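Local coordinates for protein probable glutathione S-transferase (Pseudomonas aeruginosa, PDB 6JWK) that probably isomerises maleylpyruvate in a glutathione-dependent reaction, as a zeta-class member of the glutathione S-transferase superfamily, at residues 1-6 / 53-58; 11-16 / 166-171; 15-20 / 198-203; 20-25 / 78-83. All coordinates share one frame; numbering follows the deposited sequence.

In the fold
Helix 10-22 runs through three contacts: residues 11-16 in interaction 2, 15-20 in interaction 3, and its last turn with the residues after it, 20-25, in interaction 4. Interactions 2 and 3, centres about 9 Å apart, join the N-terminal thioredoxin-like domain to the C-terminal helical domain, bringing together chain parts 150 or more residues apart. Interaction 4, with its centre about 9 Å from that of interaction 3, falls within the span they close and ties the helix end to the interdomain loop 78-83. Interaction 1 pairs two strands of the N-terminal sheet, centres 14 to 15 Å from the others, and its segments alternate with theirs. One helix thus connects sheet, linker and second domain.

Interaction 1. Residues 1-6 / 53-58; sequences MQLYSF and PTLVDA
M1 reaches along the adjoining strand and touches V56, D57 and L55 in turn. Its CB faces the carbonyl oxygen of V56, and its CG passes D57 CA. With CG anti to the carbonyl carbon (chi1 -56°) and a bend at chi2 (-146°), the chain then brings M1 SD to 4.0 Å from L55 CD2. The terminal M1 CE finishes 3.7 Å from D57 CB. The start methionine, being long and flexible, is able to follow the neighbouring strand and still offer it an apolar surface.

The remainder is an antiparallel ladder. Q2 and V56 form a hydrogen-bonded pair, with V56 N 2.7 Å from Q2 O and Q2 N bonded back to V56 O. Y4 and T54 form the next such pair, where Y4 N meets T54 O at 2.9 Å in a nearly straight bond of 173°. Between them L3 and L55 are a non-hydrogen-bonded pair on the face away from Q2 and Y4. There L3 CD1 lies 4.0 Å from P53 CB and 4.2 Å from L55 CD1, so branched leucines fill the buried side. On the other face the Y4 ring carbon CE1 comes within 3.6 Å of V56 CG2, crossing the valine at a slant.

P53 follows a cis peptide bond just before strand 54-56, as the cis-proline of thioredoxin-like folds does. In the sheet, strand 28-30 runs parallel beside strand 2-5, strand 62-63 adjoins 54-56, and helix 10-22 covers the leucine face, with V15 against L3.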
loop_
_atom_site.group_PDB
_atom_site.type_symbol
_atom_site.label_atom_id
_atom_site.label_comp_id
_atom_site.label_asym_id
_atom_site.label_seq_id
_atom_site.Cartn_x
_atom_site.Cartn_y
_atom_site.Cartn_z
ATOM N N MET B 1 -13.681 10.167 18.502
ATOM C CA MET B 1 -13.002 9.048 17.804
ATOM C C MET B 1 -11.999 8.379 18.734
ATOM O O MET B 1 -11.425 9.049 19.563
ATOM C CB MET B 1 -12.246 9.542 16.573
ATOM C CG MET B 1 -13.143 10.279 15.646
ATOM S SD MET B 1 -12.674 10.020 13.928
ATOM C CE MET B 1 -14.027 10.893 13.131
ATOM N N GLN B 2 -11.758 7.101 18.503
ATOM C CA GLN B 2 -10.808 6.302 19.272
ATOM C C GLN B 2 -9.935 5.577 18.254
ATOM O O GLN B 2 -10.408 5.276 17.155
ATOM C CB GLN B 2 -11.570 5.356 20.197
ATOM C CG GLN B 2 -12.627 6.050 21.036
ATOM C CD GLN B 2 -13.412 5.037 21.823
ATOM O OE1 GLN B 2 -13.591 5.198 23.026
ATOM N NE2 GLN B 2 -13.851 3.971 21.162
ATOM N N LEU B 3 -8.679 5.374 18.586
ATOM C CA LEU B 3 -7.759 4.566 17.771
ATOM C C LEU B 3 -7.252 3.429 18.625
ATOM O O LEU B 3 -6.506 3.726 19.576
ATOM C CB LEU B 3 -6.555 5.373 17.284
ATOM C CG LEU B 3 -5.663 4.506 16.410
ATOM C CD1 LEU B 3 -6.037 4.711 14.957
ATOM C CD2 LEU B 3 -4.197 4.728 16.687
ATOM N N TYR B 4 -7.582 2.203 18.223
ATOM C CA TYR B 4 -7.184 0.956 18.891
ATOM C C TYR B 4 -5.787 0.644 18.353
ATOM O O TYR B 4 -5.621 0.471 17.145
ATOM C CB TYR B 4 -8.284 -0.104 18.716
ATOM C CG TYR B 4 -9.528 0.249 19.493
ATOM C CD1 TYR B 4 -10.448 1.168 18.997
ATOM C CD2 TYR B 4 -9.709 -0.215 20.798
ATOM C CE1 TYR B 4 -11.540 1.572 19.752
ATOM C CE2 TYR B 4 -10.797 0.181 21.568
ATOM C CZ TYR B 4 -11.721 1.061 21.029
ATOM O OH TYR B 4 -12.780 1.488 21.763
ATOM N N SER B 5 -4.803 0.658 19.249
ATOM C CA SER B 5 -3.355 0.673 18.945
ATOM C C SER B 5 -2.681 -0.407 19.786
ATOM O O SER B 5 -3.120 -0.627 20.895
ATOM C CB SER B 5 -2.799 2.054 19.244
ATOM O OG SER B 5 -1.383 2.030 19.515
ATOM N N PHE B 6 -1.647 -1.053 19.279
ATOM C CA PHE B 6 -0.666 -1.816 20.091
ATOM C C PHE B 6 0.674 -1.072 20.010
ATOM O O PHE B 6 1.082 -0.590 18.874
ATOM C CB PHE B 6 -0.620 -3.274 19.605
ATOM C CG PHE B 6 0.475 -4.119 20.210
ATOM C CD1 PHE B 6 0.446 -4.462 21.563
ATOM C CD2 PHE B 6 1.517 -4.605 19.427
ATOM C CE1 PHE B 6 1.444 -5.260 22.117
ATOM C CE2 PHE B 6 2.531 -5.373 19.988
ATOM C CZ PHE B 6 2.485 -5.713 21.328
ATOM N N PRO B 53 -3.870 -0.815 13.244
ATOM C CA PRO B 53 -4.772 -0.129 14.168
ATOM C C PRO B 53 -6.231 -0.135 13.662
ATOM O O PRO B 53 -6.443 -0.412 12.515
ATOM C CB PRO B 53 -4.207 1.280 14.183
ATOM C CG PRO B 53 -3.680 1.465 12.768
ATOM C CD PRO B 53 -3.186 0.104 12.319
ATOM N N THR B 54 -7.186 0.278 14.493
ATOM C CA THR B 54 -8.567 0.519 14.053
ATOM C C THR B 54 -8.982 1.892 14.529
ATOM O O THR B 54 -9.041 2.077 15.757
ATOM C CB THR B 54 -9.528 -0.572 14.576
ATOM O OG1 THR B 54 -8.984 -1.841 14.231
ATOM C CG2 THR B 54 -10.914 -0.477 13.982
ATOM N N LEU B 55 -9.339 2.780 13.611
ATOM C CA LEU B 55 -9.953 4.067 13.984
ATOM C C LEU B 55 -11.453 3.827 14.137
ATOM O O LEU B 55 -12.013 3.161 13.247
ATOM C CB LEU B 55 -9.672 5.103 12.904
ATOM C CG LEU B 55 -10.223 6.485 13.242
ATOM C CD1 LEU B 55 -9.327 7.168 14.248
ATOM C CD2 LEU B 55 -10.401 7.322 11.993
ATOM N N VAL B 56 -12.064 4.280 15.232
ATOM C CA VAL B 56 -13.524 4.086 15.492
ATOM C C VAL B 56 -14.133 5.477 15.680
ATOM O O VAL B 56 -13.728 6.139 16.648
ATOM C CB VAL B 56 -13.770 3.161 16.698
ATOM C CG1 VAL B 56 -15.255 3.027 17.046
ATOM C CG2 VAL B 56 -13.176 1.776 16.502
ATOM N N ASP B 57 -15.022 5.921 14.772
ATOM C CA ASP B 57 -15.578 7.309 14.785
ATOM C C ASP B 57 -16.753 7.452 15.763
ATOM O O ASP B 57 -17.144 6.441 16.396
ATOM C CB ASP B 57 -16.053 7.787 13.416
ATOM C CG ASP B 57 -17.325 7.131 12.891
ATOM O OD1 ASP B 57 -18.020 6.393 13.655
ATOM O OD2 ASP B 57 -17.598 7.338 11.700
ATOM N N ALA B 58 -17.263 8.684 15.873
ATOM C CA ALA B 58 -18.475 9.081 16.630
ATOM C C ALA B 58 -19.524 7.960 16.606
ATOM O O ALA B 58 -19.862 7.424 17.680
ATOM C CB ALA B 58 -19.006 10.361 16.030
#

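Interaction 2. Residues 11-16 / 166-171; sequences TSYRVR and CLVPQL
C166 and R14 meet at the start of the contact, where C166 SG lies over one face of the R14 guanidinium and 4.2 Å from R14 CD. The backbone of C166 adds a polar link: a water donates to C166 O at 2.8 Å and accepts from R14 NE, also at 2.8 Å, in the guanidinium plane at its edge. R14 stays extended from CG to NE, which carries its head across the gap between the helices to that water, while NH1 bonds to S66 OG. Arginine suits this buried place: its long aliphatic stem packs as an apolar chain while its N-H groups are shared among polar partners.

V168 comes next. Its CG1, anti to the backbone N (chi1 159°), touches the far end of Y13 at 3.3 Å from OH and 3.8 Å from CZ, a small methyl set against the tip of a large ring.

P169 then makes the broadest contact with Y13. P169 CG sits over the Y13 ring face, 4.0 Å from the centroid and 28° off the normal, a CH-pi contact. The compact, puckered proline ring offers CB and CG to the aromatic face, and since its N has no hydrogen for the previous turn, the helix kinks here.

The two helix segments, 8.6 Å apart at 141°, join the thioredoxin-like N-terminal domain to the all-helical C-terminal one, as in glutathione transferases. Helix 87-103 receives C166 on A97 and V100, helix 185-195 receives V168 on C194, and S12 of helix 10-22 lies against S5 of strand 2-5.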
loop_
_atom_site.group_PDB
_atom_site.type_symbol
_atom_site.label_atom_id
_atom_site.label_comp_id
_atom_site.label_asym_id
_atom_site.label_seq_id
_atom_site.Cartn_x
_atom_site.Cartn_y
_atom_site.Cartn_z
ATOM N N THR B 11 2.146 -0.313 12.083
ATOM C CA THR B 11 1.020 0.351 11.391
ATOM C C THR B 11 0.300 1.207 12.437
ATOM O O THR B 11 -0.186 2.290 12.074
ATOM C CB THR B 11 0.120 -0.666 10.653
ATOM O OG1 THR B 11 -0.244 -1.656 11.622
ATOM C CG2 THR B 11 0.840 -1.316 9.490
ATOM N N SER B 12 0.222 0.764 13.683
ATOM C CA SER B 12 -0.350 1.607 14.780
ATOM C C SER B 12 0.506 2.874 14.943
ATOM O O SER B 12 -0.031 3.969 15.083
ATOM C CB SER B 12 -0.428 0.858 16.093
ATOM O OG SER B 12 -1.311 -0.250 16.000
ATOM N N TYR B 13 1.815 2.691 14.966
ATOM C CA TYR B 13 2.782 3.807 15.129
ATOM C C TYR B 13 2.502 4.865 14.034
ATOM O O TYR B 13 2.448 6.070 14.351
ATOM C CB TYR B 13 4.185 3.202 15.131
ATOM C CG TYR B 13 5.312 4.140 15.492
ATOM C CD1 TYR B 13 5.085 5.433 15.959
ATOM C CD2 TYR B 13 6.626 3.684 15.456
ATOM C CE1 TYR B 13 6.143 6.275 16.292
ATOM C CE2 TYR B 13 7.690 4.518 15.794
ATOM C CZ TYR B 13 7.444 5.811 16.221
ATOM O OH TYR B 13 8.498 6.608 16.564
ATOM N N ARG B 14 2.355 4.451 12.770
ATOM C CA ARG B 14 2.075 5.374 11.627
ATOM C C ARG B 14 0.898 6.280 11.996
ATOM O O ARG B 14 0.963 7.447 11.780
ATOM C CB ARG B 14 1.676 4.646 10.330
ATOM C CG ARG B 14 2.754 3.766 9.717
ATOM C CD ARG B 14 2.171 3.068 8.523
ATOM N NE ARG B 14 3.107 2.118 7.990
ATOM C CZ ARG B 14 2.825 1.232 7.074
ATOM N NH1 ARG B 14 1.582 1.126 6.631
ATOM N NH2 ARG B 14 3.769 0.415 6.637
ATOM N N VAL B 15 -0.181 5.711 12.517
ATOM C CA VAL B 15 -1.420 6.490 12.779
ATOM C C VAL B 15 -1.311 7.292 14.066
ATOM O O VAL B 15 -1.911 8.408 14.134
ATOM C CB VAL B 15 -2.644 5.550 12.812
ATOM C CG1 VAL B 15 -3.909 6.333 13.082
ATOM C CG2 VAL B 15 -2.767 4.774 11.494
ATOM N N ARG B 16 -0.612 6.793 15.082
ATOM C CA ARG B 16 -0.325 7.602 16.303
ATOM C C ARG B 16 0.484 8.847 15.914
ATOM O O ARG B 16 0.221 9.938 16.455
ATOM C CB ARG B 16 0.421 6.817 17.372
ATOM C CG ARG B 16 -0.407 5.716 18.027
ATOM C CD ARG B 16 0.235 5.163 19.285
ATOM N NE ARG B 16 1.649 4.808 19.135
ATOM C CZ ARG B 16 2.136 3.618 18.823
ATOM N NH1 ARG B 16 1.333 2.581 18.645
ATOM N NH2 ARG B 16 3.455 3.456 18.736
ATOM N N CYS B 166 5.161 6.987 7.633
ATOM C CA CYS B 166 5.558 5.637 7.160
ATOM C C CYS B 166 7.052 5.387 7.429
ATOM O O CYS B 166 7.418 4.251 7.804
ATOM C CB CYS B 166 5.251 5.467 5.685
ATOM S SG CYS B 166 3.469 5.503 5.365
ATOM N N LEU B 167 7.921 6.380 7.232
ATOM C CA LEU B 167 9.378 6.118 7.347
ATOM C C LEU B 167 9.821 5.879 8.782
ATOM O O LEU B 167 10.675 4.992 9.019
ATOM C CB LEU B 167 10.160 7.257 6.706
ATOM C CG LEU B 167 10.528 6.947 5.255
ATOM C CD1 LEU B 167 10.958 8.201 4.477
ATOM C CD2 LEU B 167 11.606 5.855 5.203
ATOM N N VAL B 168 9.347 6.671 9.720
ATOM C CA VAL B 168 9.878 6.611 11.102
ATOM C C VAL B 168 9.623 5.215 11.654
ATOM O O VAL B 168 10.526 4.627 12.216
ATOM C CB VAL B 168 9.311 7.747 11.974
ATOM C CG1 VAL B 168 9.408 7.468 13.461
ATOM C CG2 VAL B 168 10.020 9.041 11.590
ATOM N N PRO B 169 8.418 4.622 11.513
ATOM C CA PRO B 169 8.246 3.266 12.006
ATOM C C PRO B 169 9.129 2.235 11.282
ATOM O O PRO B 169 9.713 1.327 11.924
ATOM C CB PRO B 169 6.728 3.051 11.826
ATOM C CG PRO B 169 6.139 4.437 11.897
ATOM C CD PRO B 169 7.147 5.253 11.077
ATOM N N GLN B 170 9.299 2.391 9.981
ATOM C CA GLN B 170 10.103 1.456 9.172
ATOM C C GLN B 170 11.598 1.525 9.600
ATOM O O GLN B 170 12.267 0.454 9.672
ATOM C CB GLN B 170 9.932 1.788 7.688
ATOM C CG GLN B 170 10.746 0.881 6.768
ATOM C CD GLN B 170 10.263 -0.523 6.970
ATOM O OE1 GLN B 170 10.914 -1.324 7.654
ATOM N NE2 GLN B 170 9.093 -0.810 6.420
ATOM N N LEU B 171 12.145 2.718 9.835
ATOM C CA LEU B 171 13.575 2.836 10.294
ATOM C C LEU B 171 13.732 2.255 11.703
ATOM O O LEU B 171 14.690 1.493 11.932
ATOM C CB LEU B 171 14.025 4.301 10.210
ATOM C CG LEU B 171 14.169 4.844 8.801
ATOM C CD1 LEU B 171 14.307 6.362 8.837
ATOM C CD2 LEU B 171 15.359 4.190 8.115
HETATM O O HOH W 1 5.888 2.007 8.361
#

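Interaction 3. Residues 15-20 / 198-203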
loop_
_atom_site.group_PDB
_atom_site.type_symbol
_atom_site.label_atom_id
_atom_site.label_comp_id
_atom_site.label_asym_id
_atom_site.label_seq_id
_atom_site.Cartn_x
_atom_site.Cartn_y
_atom_site.Cartn_z
ATOM N N VAL B 15 -0.181 5.711 12.517
ATOM C CA VAL B 15 -1.420 6.490 12.779
ATOM C C VAL B 15 -1.311 7.292 14.066
ATOM O O VAL B 15 -1.911 8.408 14.134
ATOM C CB VAL B 15 -2.644 5.550 12.812
ATOM C CG1 VAL B 15 -3.909 6.333 13.082
ATOM C CG2 VAL B 15 -2.767 4.774 11.494
ATOM N N ARG B 16 -0.612 6.793 15.082
ATOM C CA ARG B 16 -0.325 7.602 16.303
ATOM C C ARG B 16 0.484 8.847 15.914
ATOM O O ARG B 16 0.221 9.938 16.455
ATOM C CB ARG B 16 0.421 6.817 17.372
ATOM C CG ARG B 16 -0.407 5.716 18.027
ATOM C CD ARG B 16 0.235 5.163 19.285
ATOM N NE ARG B 16 1.649 4.808 19.135
ATOM C CZ ARG B 16 2.136 3.618 18.823
ATOM N NH1 ARG B 16 1.333 2.581 18.645
ATOM N NH2 ARG B 16 3.455 3.456 18.736
ATOM N N ILE B 17 1.407 8.743 14.968
ATOM C CA ILE B 17 2.137 9.977 14.529
ATOM C C ILE B 17 1.139 10.918 13.854
ATOM O O ILE B 17 1.138 12.148 14.159
ATOM C CB ILE B 17 3.274 9.591 13.576
ATOM C CG1 ILE B 17 4.330 8.736 14.279
ATOM C CG2 ILE B 17 3.888 10.803 12.899
ATOM C CD1 ILE B 17 5.304 8.066 13.296
ATOM N N ALA B 18 0.295 10.396 12.970
ATOM C CA ALA B 18 -0.687 11.247 12.256
ATOM C C ALA B 18 -1.562 11.978 13.279
ATOM O O ALA B 18 -1.800 13.238 13.167
ATOM C CB ALA B 18 -1.538 10.412 11.328
ATOM N N LEU B 19 -2.142 11.237 14.227
ATOM C CA LEU B 19 -2.986 11.887 15.262
ATOM C C LEU B 19 -2.175 12.946 16.033
ATOM O O LEU B 19 -2.742 14.008 16.328
ATOM C CB LEU B 19 -3.576 10.815 16.195
ATOM C CG LEU B 19 -4.603 9.915 15.520
ATOM C CD1 LEU B 19 -4.930 8.691 16.387
ATOM C CD2 LEU B 19 -5.893 10.678 15.207
ATOM N N ALA B 20 -0.938 12.656 16.416
ATOM C CA ALA B 20 -0.083 13.585 17.191
ATOM C C ALA B 20 0.150 14.835 16.347
ATOM O O ALA B 20 -0.061 15.921 16.887
ATOM C CB ALA B 20 1.200 12.942 17.641
ATOM N N GLU B 198 7.948 16.925 19.507
ATOM C CA GLU B 198 7.080 16.401 20.586
ATOM C C GLU B 198 6.042 15.414 20.000
ATOM O O GLU B 198 5.759 14.411 20.676
ATOM C CB GLU B 198 6.432 17.579 21.322
ATOM C CG GLU B 198 5.527 17.133 22.458
ATOM C CD GLU B 198 4.424 18.119 22.815
ATOM O OE1 GLU B 198 4.743 19.316 23.046
ATOM O OE2 GLU B 198 3.249 17.692 22.842
ATOM N N ALA B 199 5.425 15.716 18.847
ATOM C CA ALA B 199 4.361 14.878 18.248
ATOM C C ALA B 199 4.929 13.465 18.033
ATOM O O ALA B 199 4.281 12.493 18.380
ATOM C CB ALA B 199 3.835 15.482 16.959
ATOM N N PHE B 200 6.138 13.334 17.509
ATOM C CA PHE B 200 6.717 11.992 17.267
ATOM C C PHE B 200 7.084 11.306 18.585
ATOM O O PHE B 200 6.914 10.043 18.735
ATOM C CB PHE B 200 7.919 12.111 16.345
ATOM C CG PHE B 200 7.528 12.284 14.910
ATOM C CD1 PHE B 200 7.196 13.533 14.415
ATOM C CD2 PHE B 200 7.571 11.192 14.047
ATOM C CE1 PHE B 200 6.866 13.674 13.070
ATOM C CE2 PHE B 200 7.260 11.347 12.712
ATOM C CZ PHE B 200 6.868 12.568 12.230
ATOM N N GLN B 201 7.664 12.067 19.507
ATOM C CA GLN B 201 8.041 11.499 20.826
ATOM C C GLN B 201 6.785 10.964 21.547
ATOM O O GLN B 201 6.862 9.840 22.044
ATOM C CB GLN B 201 8.747 12.550 21.680
ATOM C CG GLN B 201 10.102 12.991 21.144
ATOM C CD GLN B 201 10.515 14.349 21.675
ATOM O OE1 GLN B 201 9.802 15.009 22.429
ATOM N NE2 GLN B 201 11.631 14.838 21.195
ATOM N N ARG B 202 5.659 11.695 21.523
ATOM C CA ARG B 202 4.378 11.212 22.129
ATOM C C ARG B 202 3.926 9.912 21.462
ATOM O O ARG B 202 3.381 9.005 22.173
ATOM C CB ARG B 202 3.259 12.234 21.945
ATOM C CG ARG B 202 3.424 13.477 22.796
ATOM C CD ARG B 202 2.565 14.598 22.232
ATOM N NE ARG B 202 1.191 14.354 22.597
ATOM C CZ ARG B 202 0.627 14.796 23.724
ATOM N NH1 ARG B 202 -0.639 14.503 23.998
ATOM N NH2 ARG B 202 1.318 15.550 24.569
ATOM N N ALA B 203 4.067 9.832 20.131
ATOM C CA ALA B 203 3.574 8.699 19.321
ATOM C C ALA B 203 4.472 7.478 19.503
ATOM O O ALA B 203 4.065 6.373 19.173
ATOM C CB ALA B 203 3.464 9.122 17.873
#
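The guanidinium of R16 meets A203 with its edge, and the ring of F200 receives I17 on a face. R16 turns two donors to one atom almost in the guanidinium plane: R16 NE to A203 O is 2.9 Å and R16 NH2 to A203 O 3.0 Å, the latter nearly along the C=O axis. A bend at chi3 (-49°) brings this side-on pair there. Y13 CA lies over one guanidinium face, toward its rim, and NH1 turns to S5 OG in strand 2-5.

On the phenyl ring of F200, I17 CG2 stands 3.4 Å above the plane, displaced toward the rim near CE2 and CZ. The beta-branch matters here: while CG2 takes the ring, I17 CG1 packs 3.7 Å from A203 CB. Three alanines mesh, A20 CB lying 3.7 Å from A199 CB and 4.4 Å from A203 CB, and such small side chains let the backbones come close.

Helix 10-22 of the N-terminal domain thus packs on helix 198-203 of the C-terminal domain. The two donors meet the carbonyl oxygen of that helix's last residue. The arginine's positive charge would probably be favoured there by the helix dipole.

Interaction 4. Residues 20-25 / 78-83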
loop_
_atom_site.group_PDB
_atom_site.type_symbol
_atom_site.label_atom_id
_atom_site.label_comp_id
_atom_site.label_asym_id
_atom_site.label_seq_id
_atom_site.Cartn_x
_atom_site.Cartn_y
_atom_site.Cartn_z
ATOM N N ALA B 20 -0.938 12.656 16.416
ATOM C CA ALA B 20 -0.083 13.585 17.191
ATOM C C ALA B 20 0.150 14.835 16.347
ATOM O O ALA B 20 -0.061 15.921 16.887
ATOM C CB ALA B 20 1.200 12.942 17.641
ATOM N N LEU B 21 0.429 14.708 15.044
ATOM C CA LEU B 21 0.630 15.897 14.182
ATOM C C LEU B 21 -0.648 16.747 14.111
ATOM O O LEU B 21 -0.547 17.989 14.010
ATOM C CB LEU B 21 1.094 15.445 12.792
ATOM C CG LEU B 21 2.500 14.866 12.753
ATOM C CD1 LEU B 21 2.768 14.246 11.381
ATOM C CD2 LEU B 21 3.524 15.964 13.062
ATOM N N LYS B 22 -1.820 16.120 14.168
ATOM C CA LYS B 22 -3.107 16.850 14.117
ATOM C C LYS B 22 -3.415 17.481 15.485
ATOM O O LYS B 22 -4.255 18.352 15.497
ATOM C CB LYS B 22 -4.259 15.900 13.757
ATOM C CG LYS B 22 -4.201 15.344 12.342
ATOM C CD LYS B 22 -4.498 16.364 11.284
ATOM C CE LYS B 22 -4.844 15.758 9.937
ATOM N NZ LYS B 22 -4.712 16.791 8.873
ATOM N N GLY B 23 -2.825 16.988 16.576
ATOM C CA GLY B 23 -3.140 17.372 17.968
ATOM C C GLY B 23 -4.386 16.670 18.483
ATOM O O GLY B 23 -5.085 17.255 19.317
ATOM N N LEU B 24 -4.649 15.439 18.029
ATOM C CA LEU B 24 -5.814 14.594 18.423
ATOM C C LEU B 24 -5.347 13.324 19.155
ATOM O O LEU B 24 -6.046 12.299 19.060
ATOM C CB LEU B 24 -6.561 14.190 17.137
ATOM C CG LEU B 24 -7.107 15.316 16.264
ATOM C CD1 LEU B 24 -7.573 14.776 14.932
ATOM C CD2 LEU B 24 -8.239 16.054 16.953
ATOM N N ASP B 25 -4.180 13.281 19.793
ATOM C CA ASP B 25 -3.654 11.961 20.260
ATOM C C ASP B 25 -4.279 11.544 21.615
ATOM O O ASP B 25 -3.998 10.399 22.043
ATOM C CB ASP B 25 -2.123 11.905 20.233
ATOM C CG ASP B 25 -1.489 12.971 21.094
ATOM O OD1 ASP B 25 -1.705 12.905 22.327
ATOM O OD2 ASP B 25 -0.841 13.885 20.526
ATOM N N PRO B 78 -8.589 19.236 8.362
ATOM C CA PRO B 78 -7.690 19.476 7.247
ATOM C C PRO B 78 -6.287 19.973 7.632
ATOM O O PRO B 78 -5.352 19.526 7.005
ATOM C CB PRO B 78 -8.469 20.540 6.455
ATOM C CG PRO B 78 -9.915 20.180 6.721
ATOM C CD PRO B 78 -9.912 19.865 8.196
ATOM N N GLU B 79 -6.183 20.907 8.586
ATOM C CA GLU B 79 -4.903 21.560 8.984
ATOM C C GLU B 79 -4.377 20.934 10.267
ATOM O O GLU B 79 -5.163 20.630 11.161
ATOM C CB GLU B 79 -5.111 23.061 9.207
ATOM C CG GLU B 79 -5.351 23.830 7.930
ATOM C CD GLU B 79 -4.188 23.773 6.964
ATOM O OE1 GLU B 79 -3.031 23.775 7.422
ATOM O OE2 GLU B 79 -4.438 23.671 5.761
ATOM N N PRO B 80 -3.063 20.645 10.402
ATOM C CA PRO B 80 -2.110 20.662 9.288
ATOM C C PRO B 80 -2.228 19.393 8.400
ATOM O O PRO B 80 -2.600 18.329 8.883
ATOM C CB PRO B 80 -0.775 20.698 10.015
ATOM C CG PRO B 80 -1.036 19.818 11.233
ATOM C CD PRO B 80 -2.444 20.205 11.663
ATOM N N ARG B 81 -1.972 19.543 7.100
ATOM C CA ARG B 81 -2.368 18.564 6.074
ATOM C C ARG B 81 -1.353 17.416 6.056
ATOM O O ARG B 81 -0.185 17.674 6.043
ATOM C CB ARG B 81 -2.516 19.275 4.732
ATOM C CG ARG B 81 -3.357 18.479 3.757
ATOM C CD ARG B 81 -3.678 19.255 2.509
ATOM N NE ARG B 81 -4.705 20.219 2.859
ATOM C CZ ARG B 81 -5.993 19.944 3.002
ATOM N NH1 ARG B 81 -6.821 20.922 3.339
ATOM N NH2 ARG B 81 -6.450 18.717 2.805
ATOM N N LEU B 82 -1.766 16.155 6.067
ATOM C CA LEU B 82 -0.771 15.039 6.060
ATOM C C LEU B 82 -0.479 14.611 4.624
ATOM O O LEU B 82 0.541 13.959 4.382
ATOM C CB LEU B 82 -1.279 13.866 6.905
ATOM C CG LEU B 82 -1.499 14.197 8.379
ATOM C CD1 LEU B 82 -2.089 13.023 9.112
ATOM C CD2 LEU B 82 -0.225 14.643 9.058
ATOM N N ILE B 83 -1.381 14.918 3.696
ATOM C CA ILE B 83 -1.246 14.568 2.248
ATOM C C ILE B 83 -1.350 15.841 1.440
ATOM O O ILE B 83 -2.344 16.549 1.540
ATOM C CB ILE B 83 -2.310 13.531 1.804
ATOM C CG1 ILE B 83 -2.229 12.266 2.659
ATOM C CG2 ILE B 83 -2.130 13.210 0.321
ATOM C CD1 ILE B 83 -3.308 11.266 2.385
#
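K22 NZ is the focus of this contact: it bonds to P80 O at 2.6 Å and, beyond the two segments, makes a salt bridge to D74 OD1 and a hydrogen bond to Q77 O. The ammonium stands above the carbonyl plane of P80, 39° out of it, instead of on a lone pair. A turn at chi2 (-71°) swings the chain of K22 toward the loop, after which it runs extended, with CD and CE passing P80 O on the way. Lysine suits the position because its four methylenes span the distance apolarly and its tip can donate to several oxygens, here P80 O, Q77 O and D74 OD1. The carboxylate of D74 also accepts from L82 N and I83 N, so it fixes the loop that the lysine grips.

Residues 78-83 belong to the linker that in this fold leads from the thioredoxin-like domain to the helical one, and here it lies against the last turn of helix 10-22. That turn finishes in a Schellman motif: G23 has positive phi (80°), a conformation that comes easily to a residue with no side chain, G23 N bonds back to A20 O at 3.0 Å, and L24 N probably bonds to L19 O.

P80, whose preceding peptide is cis, presents CG to L21 O at 3.4 Å. Two residues on, L82 points into the contact with both methyls engaged. L82 CD2 meets L21 CD1 at 3.8 Å, the two leucines crossing obliquely, and L82 CD1 rests 4.0 Å from K22 CE, packing against the end of the lysine chain.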